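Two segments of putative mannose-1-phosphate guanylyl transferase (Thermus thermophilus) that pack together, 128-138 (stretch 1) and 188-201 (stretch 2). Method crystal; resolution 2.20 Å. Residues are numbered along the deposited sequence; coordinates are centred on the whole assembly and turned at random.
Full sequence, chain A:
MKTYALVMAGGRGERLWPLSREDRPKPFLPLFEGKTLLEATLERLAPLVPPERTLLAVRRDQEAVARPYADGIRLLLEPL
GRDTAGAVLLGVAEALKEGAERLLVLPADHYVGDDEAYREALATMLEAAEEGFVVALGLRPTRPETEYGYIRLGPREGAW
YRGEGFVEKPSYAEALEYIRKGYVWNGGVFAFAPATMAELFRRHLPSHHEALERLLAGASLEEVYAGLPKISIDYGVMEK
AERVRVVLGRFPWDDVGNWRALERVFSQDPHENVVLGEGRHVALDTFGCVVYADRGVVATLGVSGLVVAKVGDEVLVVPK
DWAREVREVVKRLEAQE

Stretch 1, residues 128-138: AAEEGFVVALG
Stretch 2, residues 188-201: GVFAFAPATMAELF

How do the two backbones meet? Strand 134-138 and strand 189-192 run antiparallel, their directions 156° apart and their axes 4.7 Å apart at closest approach. Val 135 and Ala 191 form the hydrogen-bonded pair, CA to CA 5.0 Å: Val 135 N donates to Ala 191 O at 3.0 Å, and Ala 191 N donates to Val 135 O at 2.9 Å. Next comes the non-hydrogen-bonded pair Ala 136 and Phe 190, CA to CA 4.7 Å, where Phe 190 CA lies 3.1 Å from Val 135 O in a CA-H...O contact. Beyond it the ladder loosens. Leu 137 N reaches Val 189 O in a weak bond of 3.2 Å, and water 2 is wedged there, accepting from Leu 137 N at 3.0 Å and lying 2.8 Å from Val 189 O, one of more acceptors than its two protons can serve.

Which bumps fill which hollows on the strands? On one face, Val 135 (chi1 t) sets its CB 4.2 Å from Ala 191 CB; on the other, the small Ala 136 leaves room for the Phe 190 ring (chi1 m, chi2 99°), which lies obliquely, with CE2 3.9 Å from Ala 136 CB. Leu 137 (t, p) meets Val 189 (t) branch to branch, CD2 to CG2 at 3.7 Å. These extended residues are all buried, and their apolar side chains pack against one another, while water 2 keeps to the backbone polar atoms of Leu 137 and Val 189.

How does the helix join the packing? After Phe 192, Ala 193 takes the N-cap position and helix 194-201 begins, carrying Thr 196 and Leu 200, one turn apart, with CA-to-CB bonds toward stretch 1. Val 134 (chi1 p) is shared between strand and helix: its CG2 lies 4.0 Å from Phe 192 CD2, and its CB 4.3 Å from Leu 200 CD1. The Phe 192 ring (chi1 p, chi2 85°) leads away from stretch 1.

What shapes the end near the turn? Glu 130 to Phe 133 form a type II turn, closed by Phe 133 N to Glu 130 O at 3.3 Å. Gly 132, at phi 107° and psi -30°, suits it because a CB would jam against the preceding carbonyl. Thr 196 (chi1 m) lays its methyl against the end of the turn, CG2 3.2 Å from Gly 132 O. Ala 129 fits its CB against the other backbone, 3.7 Å from Ala 191 O. Water 1 fills the remaining gap, donating to Glu 130 O (3.0 Å) and Phe 133 O (2.7 Å) and accepting from Ala 193 N (3.0 Å) and Thr 196 OG1 (3.1 Å). Altogether 566 Å² is buried, summed over both stretches.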

# COMPACT_ATOMS: atom_id res chain seq x y z
N ALA A 128 -10.37 -24.12 40.90
CA ALA A 128 -9.25 -23.77 41.76
C ALA A 128 -9.54 -22.50 42.55
O ALA A 128 -8.80 -22.09 43.44
CB ALA A 128 -8.02 -23.55 40.87
N ALA A 129 -10.66 -21.84 42.17
CA ALA A 129 -11.04 -20.61 42.85
C ALA A 129 -11.85 -20.88 44.12
O ALA A 129 -13.01 -20.51 44.24
CB ALA A 129 -11.87 -19.78 41.87
N GLU A 130 -11.21 -21.59 45.06
CA GLU A 130 -11.86 -21.84 46.34
C GLU A 130 -11.83 -20.59 47.23
O GLU A 130 -11.50 -19.49 46.79
CB GLU A 130 -11.13 -23.00 47.03
CG GLU A 130 -11.21 -24.30 46.22
CD GLU A 130 -10.59 -25.42 47.01
OE1 GLU A 130 -9.48 -25.26 47.49
OE2 GLU A 130 -11.23 -26.47 47.13
N GLU A 131 -12.21 -20.77 48.50
CA GLU A 131 -12.24 -19.63 49.41
C GLU A 131 -10.85 -18.99 49.57
O GLU A 131 -9.92 -19.59 50.09
CB GLU A 131 -12.76 -20.09 50.77
CG GLU A 131 -13.08 -18.91 51.70
CD GLU A 131 -14.13 -19.32 52.70
OE1 GLU A 131 -14.55 -20.47 52.68
OE2 GLU A 131 -14.54 -18.48 53.50
N GLY A 132 -10.75 -17.72 49.13
CA GLY A 132 -9.55 -16.95 49.44
C GLY A 132 -8.69 -16.79 48.18
O GLY A 132 -7.99 -15.80 47.99
N PHE A 133 -8.76 -17.78 47.29
CA PHE A 133 -7.84 -17.81 46.16
C PHE A 133 -8.33 -16.97 44.98
O PHE A 133 -9.50 -17.03 44.60
CB PHE A 133 -7.64 -19.27 45.74
CG PHE A 133 -6.90 -20.02 46.81
CD1 PHE A 133 -7.61 -20.80 47.72
CD2 PHE A 133 -5.52 -19.90 46.92
CE1 PHE A 133 -6.94 -21.43 48.75
CE2 PHE A 133 -4.86 -20.54 47.96
CZ PHE A 133 -5.57 -21.31 48.88
N VAL A 134 -7.36 -16.22 44.44
CA VAL A 134 -7.53 -15.67 43.10
C VAL A 134 -6.76 -16.51 42.09
O VAL A 134 -5.63 -16.91 42.30
CB VAL A 134 -7.01 -14.23 43.10
CG1 VAL A 134 -5.49 -14.23 43.11
CG2 VAL A 134 -7.50 -13.51 41.85
N VAL A 135 -7.38 -16.88 40.96
CA VAL A 135 -6.73 -17.75 39.99
C VAL A 135 -6.36 -17.03 38.69
O VAL A 135 -7.15 -16.26 38.16
CB VAL A 135 -7.64 -18.97 39.63
CG1 VAL A 135 -6.85 -20.01 38.82
CG2 VAL A 135 -8.21 -19.59 40.90
N ALA A 136 -5.15 -17.29 38.20
CA ALA A 136 -4.67 -16.68 36.96
C ALA A 136 -4.35 -17.73 35.91
O ALA A 136 -4.17 -18.92 36.23
CB ALA A 136 -3.44 -15.82 37.24
N LEU A 137 -4.30 -17.29 34.66
CA LEU A 137 -4.00 -18.17 33.52
C LEU A 137 -2.57 -17.92 33.07
O LEU A 137 -2.18 -16.78 32.84
CB LEU A 137 -4.95 -17.88 32.34
CG LEU A 137 -4.60 -18.52 30.98
CD1 LEU A 137 -4.81 -20.03 31.02
CD2 LEU A 137 -5.48 -17.89 29.90
N GLY A 138 -1.81 -19.00 32.96
CA GLY A 138 -0.43 -18.90 32.54
C GLY A 138 -0.20 -19.65 31.24
O GLY A 138 -0.94 -20.57 30.90
N GLY A 188 -3.84 -12.93 31.30
CA GLY A 188 -4.84 -11.87 31.29
C GLY A 188 -6.22 -12.36 31.73
O GLY A 188 -7.21 -11.64 31.70
N VAL A 189 -6.28 -13.65 32.12
CA VAL A 189 -7.56 -14.20 32.56
C VAL A 189 -7.55 -14.54 34.05
O VAL A 189 -6.57 -15.00 34.61
CB VAL A 189 -7.85 -15.46 31.74
CG1 VAL A 189 -9.17 -16.09 32.20
CG2 VAL A 189 -7.95 -15.11 30.27
N PHE A 190 -8.69 -14.26 34.71
CA PHE A 190 -8.76 -14.47 36.15
C PHE A 190 -10.09 -15.10 36.58
O PHE A 190 -11.12 -14.93 35.94
CB PHE A 190 -8.57 -13.12 36.84
CG PHE A 190 -7.28 -12.49 36.39
CD1 PHE A 190 -7.30 -11.52 35.40
CD2 PHE A 190 -6.09 -12.87 36.98
CE1 PHE A 190 -6.12 -10.93 35.00
CE2 PHE A 190 -4.90 -12.27 36.58
CZ PHE A 190 -4.91 -11.29 35.59
N ALA A 191 -10.02 -15.86 37.68
CA ALA A 191 -11.22 -16.49 38.22
C ALA A 191 -11.24 -16.43 39.75
O ALA A 191 -10.28 -16.79 40.41
CB ALA A 191 -11.25 -17.94 37.75
N PHE A 192 -12.35 -15.90 40.28
CA PHE A 192 -12.48 -15.79 41.73
C PHE A 192 -13.93 -15.59 42.14
O PHE A 192 -14.78 -15.19 41.35
CB PHE A 192 -11.66 -14.58 42.18
CG PHE A 192 -11.98 -13.39 41.33
CD1 PHE A 192 -13.08 -12.60 41.63
CD2 PHE A 192 -11.17 -13.08 40.25
CE1 PHE A 192 -13.36 -11.48 40.85
CE2 PHE A 192 -11.46 -11.96 39.47
CZ PHE A 192 -12.56 -11.16 39.77
N ALA A 193 -14.23 -15.94 43.40
CA ALA A 193 -15.52 -15.53 43.94
C ALA A 193 -15.53 -14.02 44.15
O ALA A 193 -14.55 -13.41 44.56
CB ALA A 193 -15.72 -16.24 45.28
N PRO A 194 -16.66 -13.40 43.79
CA PRO A 194 -16.79 -11.95 43.89
C PRO A 194 -16.29 -11.41 45.24
O PRO A 194 -15.65 -10.38 45.33
CB PRO A 194 -18.26 -11.61 43.67
CG PRO A 194 -18.88 -12.77 42.89
CD PRO A 194 -17.89 -13.97 43.25
N ALA A 195 -16.63 -12.14 46.33
CA ALA A 195 -16.22 -11.67 47.65
C ALA A 195 -14.70 -11.59 47.81
O ALA A 195 -14.15 -10.69 48.42
CB ALA A 195 -16.81 -12.60 48.71
N THR A 196 -13.99 -12.61 47.26
CA THR A 196 -12.53 -12.59 47.42
C THR A 196 -11.89 -11.37 46.75
O THR A 196 -10.86 -10.86 47.17
CB THR A 196 -11.91 -13.90 46.93
OG1 THR A 196 -12.45 -15.00 47.68
CG2 THR A 196 -10.39 -13.89 47.07
N MET A 197 -12.50 -10.91 45.63
CA MET A 197 -11.97 -9.69 45.01
C MET A 197 -12.34 -8.45 45.83
O MET A 197 -11.58 -7.50 45.95
CB MET A 197 -12.49 -9.58 43.57
CG MET A 197 -12.00 -8.32 42.83
SD MET A 197 -10.22 -8.06 42.92
CE MET A 197 -9.72 -9.25 41.66
N ALA A 198 -13.57 -8.47 46.38
CA ALA A 198 -13.97 -7.37 47.25
C ALA A 198 -12.96 -7.19 48.38
O ALA A 198 -12.53 -6.10 48.71
CB ALA A 198 -15.35 -7.68 47.83
N GLU A 199 -12.61 -8.34 49.00
CA GLU A 199 -11.65 -8.29 50.10
C GLU A 199 -10.27 -7.83 49.62
O GLU A 199 -9.53 -7.16 50.32
CB GLU A 199 -11.57 -9.69 50.73
CG GLU A 199 -10.65 -9.75 51.95
CD GLU A 199 -10.98 -8.63 52.93
OE1 GLU A 199 -12.14 -8.29 53.06
OE2 GLU A 199 -10.07 -8.17 53.61
N LEU A 200 -9.91 -8.24 48.39
CA LEU A 200 -8.64 -7.79 47.85
C LEU A 200 -8.61 -6.28 47.64
O LEU A 200 -7.61 -5.61 47.84
CB LEU A 200 -8.38 -8.51 46.52
CG LEU A 200 -7.86 -9.94 46.71
CD1 LEU A 200 -7.66 -10.68 45.39
CD2 LEU A 200 -6.52 -10.03 47.44
N PHE A 201 -9.76 -5.74 47.16
CA PHE A 201 -9.85 -4.29 47.01
C PHE A 201 -9.60 -3.61 48.37
O PHE A 201 -8.86 -2.64 48.50
CB PHE A 201 -11.26 -3.91 46.52
CG PHE A 201 -11.45 -4.07 45.03
CD1 PHE A 201 -10.35 -4.27 44.19
CD2 PHE A 201 -12.72 -3.98 44.50
CE1 PHE A 201 -10.56 -4.38 42.82
CE2 PHE A 201 -12.92 -4.10 43.12
CZ PHE A 201 -11.84 -4.31 42.28
O HOH W 1 -12.10 -16.97 45.27
O HOH W 2 -3.87 -14.35 34.08